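Serine proteinase inhibitor 1 (Myxoma virus, PDB 6BJ5) inhibits serine proteases as a secreted poxviral serpin and contributes to the virulence of myxoma virus. Local coordinates at residues G39-L44 with D60-V65; L145-M150 with S309-I314; T152-V157 with L203-R208. All coordinates share one frame; numbering follows the deposited sequence.

Interaction 1 (G39-L44 with D60-V65); sequences GLTSAL and DVPESV
Val61 opens the contact by straddling one turn of the helix with its two methyls. Its CG1 lies anti to the backbone N (chi1 157°), 3.6 Å from Thr41 O and 4.0 Å from Thr41 CG2. The other methyl, Val61 CG2, meets Leu44 CD1 at 3.9 Å, and the two side chains cross at about a right angle. Pro62 adds a single ring carbon at the margin, its CD 4.2 Å from Thr41 CG2. The chain then swings outward through Glu63 and Ser64 and returns at Val65, whose CG1 approaches Thr41 CG2 at 4.1 Å while its CG2 sits 3.8 Å from Ser42 OG. Thr41 CG2 is thus the methyl that Val61, Pro62 and Val65 all meet. The helix hydroxyls bond to their own helix, Thr41 OG1 to Pro37 O and Ser42 OG to Tyr38 O, so the cross-contact is van der Waals in nature. A polar tie lies one residue further on, between Ser45 OG and Pro62 O. The loop that follows helix 53-58 therefore covers one flank of helix 37-49, while Ala43 on the same helix packs against strands 142-153 and 305-314 of the large sheet.

Interaction 2 (L145-M150 with S309-I314); sequences LSSVRM and SSDTAI
In the middle of the large serpin β-sheet, strand 145-150 pairs with strand 309-314 in antiparallel fashion. Ser146 with Thr312 and Val148 with Ser310 form the hydrogen-bonded pairs, each through two reciprocal N-H to O bonds. The shortest of the four runs from Val148 N to Ser310 O, at 2.6 Å. On the face carrying Ser147, Arg149 and Asp311, one carboxylate oxygen is gripped twice. Ser147 OG donates to Asp311 OD1 over 2.5 Å on the anti side, and Arg149 NH1 forms a salt bridge with Asp311 OD1 at 2.9 Å on the syn side. The two donors come from opposite faces of the carboxylate plane. Arg149 bends at chi2 (-81°), turning CD back over the neighbouring strand to within 3.4 Å of Ser309 OG, and that hydroxyl lies over one face of the guanidinium, toward its rim. Asp311 OD1 meets the guanidinium edge in plane, though the two flat groups are 68° apart. The other face buries Ser310 and Thr312, whose hydroxyls share a water that also donates to Ser146 O, and they bond further to Ser297 and Gln295 of strand 293-302. A strand inserted between 142-153 and 293-302, at the end of the chain, is typical of a serpin whose reactive loop has entered sheet A as its fourth strand, consistent with the relaxed, cleaved state.

Interaction 3 (T152-V157 with L203-R208); sequences TSWRHV and LPYKRR
Trp154 and Tyr205 form the dense heart of this contact. Their planes are within 9° of parallel, in a strongly offset (parallel-displaced) arrangement with little ring-on-ring overlap, the centroids of the Trp154 six-membered ring and the Tyr205 ring 4.7 Å apart. Tyr205 CE1 sits over one face of the indole near its rim, 3.5 Å from Trp154 CZ3. Leu203 CB reaches that same Trp154 CZ3 at 3.5 Å, so this corner of the indole is held by two side chains. The Trp154 CB points away from 203-208; with CG anti to the carbonyl carbon (chi1 -59°), the side chain turns so that the six-membered ring comes back against Leu203 and Tyr205. Beside the rings, Thr152 CG2 lies 3.6 Å from Tyr205 CB. Two backbone bonds join the two segments: Lys206 N donates to Ser153 O at 2.7 Å, and Arg155 N to Pro204 O at 2.8 Å. The polar ends of both rings are held by the neighbouring strands, Trp154 NE1 by Asp302 O and Tyr205 OH by the hydroxyl of Thr306.

Toward solvent the packing is looser. The aliphatic part of Arg155 still lies against Pro204, Arg155 CB 4.0 Å from Pro204 CG. On the type I turn from Tyr205 to Arg208, Lys206 leads its amine away, and the poorly ordered Arg207 touches Thr152 CG2 through CG alone. Arg208 NE lies over one face of the Arg155 guanidinium, 3.9 Å from Arg155 NE, the two guanidinium planes 59° apart. Two like charges this close would probably repel each other, and both residues are exposed. Cohesion thus comes largely from the rings, the two backbone bonds and the Arg155-Pro204 packing; Trp154 probably corresponds to the tryptophan that serpins carry in the breach, where reactive-loop insertion into sheet A begins.

In the fold
From the N terminus, interaction 1 closes first: a short, largely helical loop folds residues 60-65 back onto helix 37-49. Only after it closes does interaction 2 open, at strand 142-153, which meets strand 305-314 at the far end of the chain. Inside this long loop nests interaction 3, since 152-157 continues directly from the same strand and pairs with the end of strand 198-204 and the turn that follows it. Interactions 1 and 2 touch, Gly39 O accepting a hydrogen bond from Ser146 OG, so helix 37-49 is joined to the centre of the large sheet. Interaction 3, its centre about 22 Å from that of interaction 2, ties the other end of the sheet to the three-stranded sheet.

Interaction 1 (G39-L44 with D60-V65)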
ATOM      1  N   GLY A  39      -2.747   3.854  -1.598  1.00 32.25           N
ATOM      2  CA  GLY A  39      -1.788   4.875  -1.999  1.00 24.04           C
ATOM      3  C   GLY A  39      -1.560   4.922  -3.500  1.00 26.07           C
ATOM      4  O   GLY A  39      -1.347   5.994  -4.071  1.00 27.59           O
ATOM      5  N   LEU A  40      -1.536   3.758  -4.152  1.00 24.97           N
ATOM      6  CA  LEU A  40      -1.410   3.724  -5.606  1.00 24.68           C
ATOM      7  C   LEU A  40      -2.640   4.325  -6.266  1.00 28.32           C
ATOM      8  O   LEU A  40      -2.539   5.215  -7.113  1.00 34.69           O
ATOM      9  CB  LEU A  40      -1.220   2.284  -6.080  1.00 11.89           C
ATOM     10  CG  LEU A  40      -1.027   2.140  -7.592  1.00 15.26           C
ATOM     11  CD1 LEU A  40       0.121   3.032  -8.052  1.00 14.20           C
ATOM     12  CD2 LEU A  40      -0.702   0.685  -7.963  1.00  8.67           C
ATOM     13  N   THR A  41      -3.817   3.844  -5.861  1.00 26.97           N
ATOM     14  CA  THR A  41      -5.093   4.282  -6.406  1.00 22.14           C
ATOM     15  C   THR A  41      -5.287   5.780  -6.242  1.00 25.44           C
ATOM     16  O   THR A  41      -5.805   6.448  -7.148  1.00 24.59           O
ATOM     17  CB  THR A  41      -6.215   3.507  -5.717  1.00 23.95           C
ATOM     18  OG1 THR A  41      -6.149   2.135  -6.129  1.00 25.91           O
ATOM     19  CG2 THR A  41      -7.592   4.084  -6.076  1.00 18.59           C
ATOM     20  N   SER A  42      -4.913   6.325  -5.077  1.00 21.02           N
ATOM     21  CA  SER A  42      -5.071   7.762  -4.868  1.00 22.35           C
ATOM     22  C   SER A  42      -4.183   8.565  -5.813  1.00 22.38           C
ATOM     23  O   SER A  42      -4.629   9.563  -6.389  1.00 28.96           O
ATOM     24  CB  SER A  42      -4.771   8.112  -3.416  1.00 35.71           C
ATOM     25  OG  SER A  42      -5.620   7.377  -2.546  1.00 50.79           O
ATOM     26  N   ALA A  43      -2.950   8.108  -6.034  1.00 23.82           N
ATOM     27  CA  ALA A  43      -2.039   8.781  -6.952  1.00 18.34           C
ATOM     28  C   ALA A  43      -2.588   8.772  -8.374  1.00 30.41           C
ATOM     29  O   ALA A  43      -2.655   9.815  -9.036  1.00 32.39           O
ATOM     30  CB  ALA A  43      -0.666   8.099  -6.903  1.00  8.60           C
ATOM     31  N   LEU A  44      -2.992   7.591  -8.854  1.00 26.73           N
ATOM     32  CA  LEU A  44      -3.553   7.461 -10.194  1.00 15.16           C
ATOM     33  C   LEU A  44      -4.796   8.326 -10.357  1.00 19.34           C
ATOM     34  O   LEU A  44      -5.053   8.862 -11.445  1.00  9.72           O
ATOM     35  CB  LEU A  44      -3.901   6.002 -10.473  1.00 16.42           C
ATOM     36  CG  LEU A  44      -2.796   4.956 -10.536  1.00 21.41           C
ATOM     37  CD1 LEU A  44      -3.387   3.596 -10.890  1.00 12.55           C
ATOM     38  CD2 LEU A  44      -1.766   5.359 -11.558  1.00 11.08           C
ATOM     39  N   ASP A  60      -7.948   3.503 -15.201  1.00 37.78           N
ATOM     40  CA  ASP A  60      -9.261   3.059 -14.742  1.00 39.87           C
ATOM     41  C   ASP A  60      -9.277   3.023 -13.211  1.00 33.92           C
ATOM     42  O   ASP A  60      -8.813   2.066 -12.594  1.00 30.96           O
ATOM     43  CB  ASP A  60      -9.580   1.703 -15.362  1.00 48.14           C
ATOM     44  CG  ASP A  60     -11.065   1.453 -15.466  1.00 63.06           C
ATOM     45  OD1 ASP A  60     -11.798   1.825 -14.527  1.00 67.77           O
ATOM     46  OD2 ASP A  60     -11.502   0.911 -16.509  1.00 68.98           O
ATOM     47  N   VAL A  61      -9.819   4.065 -12.590  1.00 32.98           N
ATOM     48  CA  VAL A  61      -9.677   4.308 -11.154  1.00 40.69           C
ATOM     49  C   VAL A  61     -10.890   5.087 -10.658  1.00 37.71           C
ATOM     50  O   VAL A  61     -11.464   5.861 -11.436  1.00 44.46           O
ATOM     51  CB  VAL A  61      -8.349   5.043 -10.872  1.00 42.96           C
ATOM     52  CG1 VAL A  61      -8.373   5.790  -9.563  1.00 54.78           C
ATOM     53  CG2 VAL A  61      -7.217   4.041 -10.827  1.00 24.63           C
ATOM     54  N   PRO A  62     -11.347   4.883  -9.418  1.00 35.69           N
ATOM     55  CA  PRO A  62     -12.413   5.742  -8.858  1.00 42.18           C
ATOM     56  C   PRO A  62     -12.050   7.227  -8.958  1.00 51.58           C
ATOM     57  O   PRO A  62     -10.942   7.641  -8.606  1.00 52.46           O
ATOM     58  CB  PRO A  62     -12.502   5.288  -7.393  1.00 34.97           C
ATOM     59  CG  PRO A  62     -11.973   3.841  -7.401  1.00 27.65           C
ATOM     60  CD  PRO A  62     -10.955   3.778  -8.515  1.00 26.27           C
ATOM     61  N   GLU A  63     -12.989   8.055  -9.427  1.00 46.99           N
ATOM     62  CA  GLU A  63     -12.671   9.477  -9.459  1.00 42.83           C
ATOM     63  C   GLU A  63     -12.625  10.108  -8.079  1.00 48.77           C
ATOM     64  O   GLU A  63     -11.985  11.152  -7.913  1.00 46.07           O
ATOM     65  CB  GLU A  63     -13.681  10.225 -10.319  1.00 45.66           C
ATOM     66  CG  GLU A  63     -13.777   9.731 -11.743  1.00 69.64           C
ATOM     67  CD  GLU A  63     -14.356  10.787 -12.672  1.00 86.06           C
ATOM     68  OE1 GLU A  63     -14.560  11.937 -12.207  1.00 87.40           O
ATOM     69  OE2 GLU A  63     -14.600  10.469 -13.860  1.00 90.65           O
ATOM     70  N   SER A  64     -13.275   9.505  -7.090  1.00 57.41           N
ATOM     71  CA  SER A  64     -13.228   9.975  -5.712  1.00 63.52           C
ATOM     72  C   SER A  64     -12.738   8.810  -4.877  1.00 59.45           C
ATOM     73  O   SER A  64     -13.326   7.723  -4.926  1.00 71.77           O
ATOM     74  CB  SER A  64     -14.588  10.477  -5.219  1.00 72.63           C
ATOM     75  OG  SER A  64     -14.582  10.624  -3.810  1.00 79.96           O
ATOM     76  N   VAL A  65     -11.681   9.015  -4.125  1.00 42.33           N
ATOM     77  CA  VAL A  65     -11.235   7.989  -3.194  1.00 48.32           C
ATOM     78  C   VAL A  65     -11.781   8.306  -1.815  1.00 46.33           C
ATOM     79  O   VAL A  65     -11.931   9.476  -1.439  1.00 53.99           O
ATOM     80  CB  VAL A  65      -9.699   7.858  -3.176  1.00 46.16           C
ATOM     81  CG1 VAL A  65      -9.169   7.574  -4.595  1.00 37.22           C
ATOM     82  CG2 VAL A  65      -9.041   9.101  -2.526  1.00 40.21           C
TER

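Interaction 2 (L145-M150 with S309-I314)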
ATOM      1  N   LEU A 145       2.540  13.013  -5.871  1.00 24.00           N
ATOM      2  CA  LEU A 145       2.913  12.318  -4.653  1.00 26.53           C
ATOM      3  C   LEU A 145       1.672  12.034  -3.811  1.00 36.28           C
ATOM      4  O   LEU A 145       0.874  12.947  -3.536  1.00 25.95           O
ATOM      5  CB  LEU A 145       3.957  13.121  -3.878  1.00 26.25           C
ATOM      6  CG  LEU A 145       4.281  12.523  -2.514  1.00 41.39           C
ATOM      7  CD1 LEU A 145       5.148  11.305  -2.694  1.00 32.63           C
ATOM      8  CD2 LEU A 145       4.969  13.546  -1.637  1.00 52.04           C
ATOM      9  N   SER A 146       1.519  10.758  -3.426  1.00 28.82           N
ATOM     10  CA  SER A 146       0.438  10.255  -2.577  1.00 30.55           C
ATOM     11  C   SER A 146       1.030   9.627  -1.314  1.00 33.76           C
ATOM     12  O   SER A 146       1.811   8.666  -1.390  1.00 31.48           O
ATOM     13  CB  SER A 146      -0.409   9.222  -3.331  1.00 36.82           C
ATOM     14  OG  SER A 146      -1.495   8.739  -2.548  1.00 40.79           O
ATOM     15  N   SER A 147       0.637  10.146  -0.154  1.00 21.03           N
ATOM     16  CA  SER A 147       1.148   9.684   1.131  1.00 22.58           C
ATOM     17  C   SER A 147       0.007   9.101   1.952  1.00 33.52           C
ATOM     18  O   SER A 147      -1.058   9.718   2.053  1.00 34.90           O
ATOM     19  CB  SER A 147       1.769  10.837   1.901  1.00 23.85           C
ATOM     20  OG  SER A 147       2.931  11.282   1.231  1.00 51.96           O
ATOM     21  N   VAL A 148       0.232   7.931   2.557  1.00 31.80           N
ATOM     22  CA  VAL A 148      -0.760   7.280   3.406  1.00 31.97           C
ATOM     23  C   VAL A 148      -0.092   6.960   4.732  1.00 30.24           C
ATOM     24  O   VAL A 148       1.023   6.421   4.754  1.00 29.44           O
ATOM     25  CB  VAL A 148      -1.340   5.995   2.778  1.00 21.68           C
ATOM     26  CG1 VAL A 148      -2.421   5.455   3.668  1.00 18.54           C
ATOM     27  CG2 VAL A 148      -1.911   6.262   1.400  1.00 18.70           C
ATOM     28  N   ARG A 149      -0.769   7.288   5.838  1.00 24.81           N
ATOM     29  CA  ARG A 149      -0.224   7.000   7.161  1.00 31.58           C
ATOM     30  C   ARG A 149      -1.298   6.425   8.069  1.00 33.87           C
ATOM     31  O   ARG A 149      -2.450   6.871   8.048  1.00 27.83           O
ATOM     32  CB  ARG A 149       0.326   8.251   7.837  1.00 31.71           C
ATOM     33  CG  ARG A 149       1.432   8.942   7.063  1.00 43.20           C
ATOM     34  CD  ARG A 149       2.790   8.312   7.254  1.00 43.44           C
ATOM     35  NE  ARG A 149       3.824   9.190   6.706  1.00 58.51           N
ATOM     36  CZ  ARG A 149       4.050   9.398   5.409  1.00 64.86           C
ATOM     37  NH1 ARG A 149       3.318   8.782   4.482  1.00 53.18           N
ATOM     38  NH2 ARG A 149       5.019  10.234   5.041  1.00 72.60           N
ATOM     39  N   MET A 150      -0.915   5.432   8.862  1.00 28.46           N
ATOM     40  CA  MET A 150      -1.817   4.886   9.858  1.00 24.89           C
ATOM     41  C   MET A 150      -0.992   4.460  11.054  1.00 38.96           C
ATOM     42  O   MET A 150       0.012   3.756  10.893  1.00 40.72           O
ATOM     43  CB  MET A 150      -2.609   3.704   9.326  1.00 42.20           C
ATOM     44  CG  MET A 150      -3.616   3.200  10.317  1.00 59.79           C
ATOM     45  SD  MET A 150      -4.268   1.683   9.678  1.00 76.44           S
ATOM     46  CE  MET A 150      -2.704   0.901   9.272  1.00 83.00           C
ATOM     47  N   SER A 309       2.913   2.971   6.697  1.00 28.92           N
ATOM     48  CA  SER A 309       3.260   4.181   5.987  1.00 30.90           C
ATOM     49  C   SER A 309       3.453   3.860   4.520  1.00 26.70           C
ATOM     50  O   SER A 309       4.008   2.806   4.177  1.00 20.51           O
ATOM     51  CB  SER A 309       4.554   4.753   6.576  1.00 17.71           C
ATOM     52  OG  SER A 309       4.843   5.975   5.984  1.00 34.69           O
ATOM     53  N   SER A 310       3.004   4.769   3.654  1.00 22.00           N
ATOM     54  CA  SER A 310       3.272   4.548   2.241  1.00 21.33           C
ATOM     55  C   SER A 310       3.261   5.865   1.474  1.00 30.63           C
ATOM     56  O   SER A 310       2.365   6.700   1.654  1.00 21.04           O
ATOM     57  CB  SER A 310       2.262   3.580   1.638  1.00 20.48           C
ATOM     58  OG  SER A 310       2.589   3.343   0.280  1.00 42.09           O
ATOM     59  N   ASP A 311       4.253   6.026   0.593  1.00 31.78           N
ATOM     60  CA  ASP A 311       4.349   7.186  -0.288  1.00 28.90           C
ATOM     61  C   ASP A 311       4.515   6.696  -1.714  1.00 29.18           C
ATOM     62  O   ASP A 311       5.434   5.921  -1.997  1.00 35.71           O
ATOM     63  CB  ASP A 311       5.517   8.080   0.111  1.00 28.35           C
ATOM     64  CG  ASP A 311       5.361   8.627   1.504  1.00 45.57           C
ATOM     65  OD1 ASP A 311       4.298   9.226   1.783  1.00 48.83           O
ATOM     66  OD2 ASP A 311       6.277   8.421   2.330  1.00 62.80           O
ATOM     67  N   THR A 312       3.616   7.122  -2.601  1.00 32.46           N
ATOM     68  CA  THR A 312       3.667   6.768  -4.015  1.00 29.47           C
ATOM     69  C   THR A 312       4.072   7.990  -4.818  1.00 23.17           C
ATOM     70  O   THR A 312       3.476   9.063  -4.663  1.00 25.84           O
ATOM     71  CB  THR A 312       2.317   6.232  -4.498  1.00 31.10           C
ATOM     72  OG1 THR A 312       1.953   5.093  -3.708  1.00 25.45           O
ATOM     73  CG2 THR A 312       2.387   5.834  -5.961  1.00 17.02           C
ATOM     74  N   ALA A 313       5.099   7.834  -5.646  1.00 22.90           N
ATOM     75  CA  ALA A 313       5.642   8.926  -6.450  1.00 27.69           C
ATOM     76  C   ALA A 313       5.528   8.608  -7.936  1.00 23.65           C
ATOM     77  O   ALA A 313       6.144   7.647  -8.414  1.00 31.57           O
ATOM     78  CB  ALA A 313       7.105   9.184  -6.085  1.00 15.04           C
ATOM     79  N   ILE A 314       4.792   9.441  -8.673  1.00 21.39           N
ATOM     80  CA  ILE A 314       4.661   9.311 -10.126  1.00 30.80           C
ATOM     81  C   ILE A 314       5.551  10.352 -10.800  1.00 26.55           C
ATOM     82  O   ILE A 314       5.402  11.562 -10.564  1.00 18.69           O
ATOM     83  CB  ILE A 314       3.197   9.431 -10.585  1.00 24.75           C
ATOM     84  CG1 ILE A 314       2.409   8.245 -10.029  1.00 24.31           C
ATOM     85  CG2 ILE A 314       3.133   9.396 -12.127  1.00 22.46           C
ATOM     86  CD1 ILE A 314       0.918   8.268 -10.280  1.00 17.45           C
TER
HETATM   87  O   HOH W   1       1.386   5.572  -1.025  1.00 19.81           O

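Interaction 3 (T152-V157 with L203-R208)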
ATOM      1  N   THR A 152      -2.228   2.975  14.872  1.00 45.35           N
ATOM      2  CA  THR A 152      -3.399   2.622  15.674  1.00 52.82           C
ATOM      3  C   THR A 152      -3.122   1.392  16.539  1.00 50.57           C
ATOM      4  O   THR A 152      -2.496   0.429  16.085  1.00 47.73           O
ATOM      5  CB  THR A 152      -4.622   2.330  14.783  1.00 54.31           C
ATOM      6  OG1 THR A 152      -4.738   3.323  13.752  1.00 52.41           O
ATOM      7  CG2 THR A 152      -5.910   2.301  15.622  1.00 52.69           C
ATOM      8  N   SER A 153      -3.656   1.393  17.758  1.00 47.59           N
ATOM      9  CA  SER A 153      -3.522   0.229  18.627  1.00 36.36           C
ATOM     10  C   SER A 153      -4.521  -0.846  18.234  1.00 35.64           C
ATOM     11  O   SER A 153      -5.475  -0.599  17.485  1.00 44.53           O
ATOM     12  CB  SER A 153      -3.765   0.601  20.082  1.00 24.67           C
ATOM     13  OG  SER A 153      -2.982   1.718  20.450  1.00 37.59           O
ATOM     14  N   TRP A 154      -4.261  -2.068  18.704  1.00 33.68           N
ATOM     15  CA  TRP A 154      -5.253  -3.127  18.591  1.00 38.38           C
ATOM     16  C   TRP A 154      -6.452  -2.804  19.483  1.00 40.34           C
ATOM     17  O   TRP A 154      -6.353  -2.046  20.454  1.00 43.38           O
ATOM     18  CB  TRP A 154      -4.675  -4.486  19.004  1.00 34.51           C
ATOM     19  CG  TRP A 154      -3.499  -4.940  18.211  1.00 26.75           C
ATOM     20  CD1 TRP A 154      -2.210  -5.102  18.652  1.00 23.41           C
ATOM     21  CD2 TRP A 154      -3.500  -5.304  16.830  1.00 26.06           C
ATOM     22  NE1 TRP A 154      -1.407  -5.542  17.615  1.00 18.64           N
ATOM     23  CE2 TRP A 154      -2.180  -5.673  16.489  1.00 23.48           C
ATOM     24  CE3 TRP A 154      -4.489  -5.355  15.844  1.00 24.76           C
ATOM     25  CZ2 TRP A 154      -1.831  -6.073  15.205  1.00 21.40           C
ATOM     26  CZ3 TRP A 154      -4.143  -5.757  14.577  1.00 28.37           C
ATOM     27  CH2 TRP A 154      -2.823  -6.108  14.264  1.00 27.69           C
ATOM     28  N   ARG A 155      -7.603  -3.386  19.148  1.00 35.24           N
ATOM     29  CA  ARG A 155      -8.717  -3.310  20.084  1.00 44.25           C
ATOM     30  C   ARG A 155      -8.369  -4.065  21.375  1.00 51.60           C
ATOM     31  O   ARG A 155      -8.529  -3.543  22.486  1.00 51.04           O
ATOM     32  CB  ARG A 155      -9.997  -3.848  19.436  1.00 37.80           C
ATOM     33  CG  ARG A 155     -11.212  -3.648  20.332  1.00 41.90           C
ATOM     34  CD  ARG A 155     -12.426  -4.457  19.904  1.00 59.72           C
ATOM     35  NE  ARG A 155     -13.486  -4.320  20.904  1.00 80.17           N
ATOM     36  CZ  ARG A 155     -14.605  -5.035  20.932  1.00 76.99           C
ATOM     37  NH1 ARG A 155     -14.830  -5.966  20.013  1.00 68.49           N
ATOM     38  NH2 ARG A 155     -15.493  -4.828  21.897  1.00 83.21           N
ATOM     39  N   HIS A 156      -7.815  -5.270  21.243  1.00 48.64           N
ATOM     40  CA  HIS A 156      -7.301  -6.054  22.368  1.00 34.26           C
ATOM     41  C   HIS A 156      -5.833  -6.338  22.100  1.00 35.28           C
ATOM     42  O   HIS A 156      -5.507  -7.177  21.249  1.00 28.62           O
ATOM     43  CB  HIS A 156      -8.079  -7.353  22.524  1.00 29.47           C
ATOM     44  CG  HIS A 156      -9.511  -7.141  22.882  1.00 34.77           C
ATOM     45  ND1 HIS A 156     -10.507  -8.024  22.521  1.00 30.54           N
ATOM     46  CD2 HIS A 156     -10.111  -6.167  23.608  1.00 29.55           C
ATOM     47  CE1 HIS A 156     -11.668  -7.577  22.967  1.00 37.88           C
ATOM     48  NE2 HIS A 156     -11.455  -6.458  23.638  1.00 44.63           N
ATOM     49  N   VAL A 157      -4.957  -5.632  22.825  1.00 32.35           N
ATOM     50  CA  VAL A 157      -3.518  -5.740  22.602  1.00 29.28           C
ATOM     51  C   VAL A 157      -3.014  -7.102  23.055  1.00 32.36           C
ATOM     52  O   VAL A 157      -3.649  -7.801  23.846  1.00 37.95           O
ATOM     53  CB  VAL A 157      -2.778  -4.630  23.356  1.00 34.52           C
ATOM     54  CG1 VAL A 157      -3.330  -3.260  22.982  1.00 24.46           C
ATOM     55  CG2 VAL A 157      -2.819  -4.925  24.879  1.00 25.45           C
ATOM     56  N   LEU A 203      -8.433  -8.971  12.966  1.00 34.99           N
ATOM     57  CA  LEU A 203      -7.905  -8.317  14.148  1.00 33.89           C
ATOM     58  C   LEU A 203      -8.315  -6.858  14.109  1.00 38.19           C
ATOM     59  O   LEU A 203      -7.759  -6.089  13.316  1.00 49.74           O
ATOM     60  CB  LEU A 203      -6.384  -8.442  14.182  1.00 35.36           C
ATOM     61  CG  LEU A 203      -5.821  -9.851  14.045  1.00 41.24           C
ATOM     62  CD1 LEU A 203      -4.356  -9.756  13.684  1.00 42.51           C
ATOM     63  CD2 LEU A 203      -5.969 -10.572  15.363  1.00 41.60           C
ATOM     64  N   PRO A 204      -9.309  -6.435  14.875  1.00 48.56           N
ATOM     65  CA  PRO A 204      -9.712  -5.027  14.826  1.00 45.49           C
ATOM     66  C   PRO A 204      -8.770  -4.104  15.582  1.00 43.29           C
ATOM     67  O   PRO A 204      -8.246  -4.438  16.645  1.00 45.71           O
ATOM     68  CB  PRO A 204     -11.095  -5.043  15.486  1.00 37.41           C
ATOM     69  CG  PRO A 204     -11.070  -6.226  16.388  1.00 25.49           C
ATOM     70  CD  PRO A 204     -10.247  -7.257  15.666  1.00 37.78           C
ATOM     71  N   TYR A 205      -8.617  -2.893  15.044  1.00 47.52           N
ATOM     72  CA  TYR A 205      -7.850  -1.853  15.715  1.00 46.58           C
ATOM     73  C   TYR A 205      -8.775  -1.101  16.652  1.00 39.57           C
ATOM     74  O   TYR A 205      -9.990  -1.282  16.622  1.00 36.42           O
ATOM     75  CB  TYR A 205      -7.215  -0.886  14.714  1.00 45.05           C
ATOM     76  CG  TYR A 205      -6.130  -1.519  13.894  1.00 42.10           C
ATOM     77  CD1 TYR A 205      -4.890  -1.797  14.444  1.00 34.97           C
ATOM     78  CD2 TYR A 205      -6.371  -1.888  12.575  1.00 33.45           C
ATOM     79  CE1 TYR A 205      -3.920  -2.410  13.695  1.00 35.75           C
ATOM     80  CE2 TYR A 205      -5.416  -2.490  11.821  1.00 22.79           C
ATOM     81  CZ  TYR A 205      -4.193  -2.758  12.385  1.00 35.04           C
ATOM     82  OH  TYR A 205      -3.232  -3.374  11.628  1.00 43.01           O
ATOM     83  N   LYS A 206      -8.187  -0.240  17.492  1.00 50.69           N
ATOM     84  CA  LYS A 206      -8.962   0.369  18.571  1.00 63.57           C
ATOM     85  C   LYS A 206     -10.015   1.329  18.021  1.00 79.92           C
ATOM     86  O   LYS A 206     -11.057   1.532  18.649  1.00 84.06           O
ATOM     87  CB  LYS A 206      -8.018   1.060  19.566  1.00 63.19           C
ATOM     88  CG  LYS A 206      -8.657   2.064  20.522  1.00 75.66           C
ATOM     89  CD  LYS A 206      -7.594   2.743  21.393  1.00 85.19           C
ATOM     90  CE  LYS A 206      -8.128   3.972  22.135  1.00 84.91           C
ATOM     91  NZ  LYS A 206      -7.023   4.939  22.425  1.00 77.41           N
ATOM     92  N   ARG A 207      -9.793   1.876  16.823  1.00102.99           N
ATOM     93  CA  ARG A 207     -10.814   2.701  16.181  1.00111.34           C
ATOM     94  C   ARG A 207     -12.054   1.879  15.826  1.00101.29           C
ATOM     95  O   ARG A 207     -13.181   2.372  15.916  1.00 97.03           O
ATOM     96  CB  ARG A 207     -10.225   3.358  14.926  1.00125.69           C
ATOM     97  CG  ARG A 207      -9.031   4.327  15.134  1.00136.75           C
ATOM     98  CD  ARG A 207      -9.362   5.578  15.968  1.00144.60           C
ATOM     99  NE  ARG A 207      -9.641   5.260  17.369  1.00149.58           N
ATOM    100  CZ  ARG A 207     -10.064   6.135  18.275  1.00150.79           C
ATOM    101  NH1 ARG A 207     -10.294   5.738  19.521  1.00153.79           N
ATOM    102  NH2 ARG A 207     -10.259   7.402  17.939  1.00148.79           N
ATOM    103  N   ARG A 208     -11.856   0.633  15.412  1.00 93.75           N
ATOM    104  CA  ARG A 208     -12.814  -0.343  14.891  1.00 79.55           C
ATOM    105  C   ARG A 208     -13.356   0.018  13.500  1.00 69.05           C
ATOM    106  O   ARG A 208     -14.218  -0.711  13.010  1.00 64.70           O
ATOM    107  CB  ARG A 208     -13.991  -0.622  15.844  1.00 76.38           C
ATOM    108  CG  ARG A 208     -14.003  -2.100  16.312  1.00 84.74           C
ATOM    109  CD  ARG A 208     -15.322  -2.628  16.893  1.00 89.83           C
ATOM    110  NE  ARG A 208     -15.559  -2.244  18.284  1.00 98.45           N
ATOM    111  CZ  ARG A 208     -16.654  -1.629  18.717  1.00 98.45           C
ATOM    112  NH1 ARG A 208     -17.621  -1.335  17.860  1.00 94.64           N
ATOM    113  NH2 ARG A 208     -16.784  -1.319  20.004  1.00100.74           N
TER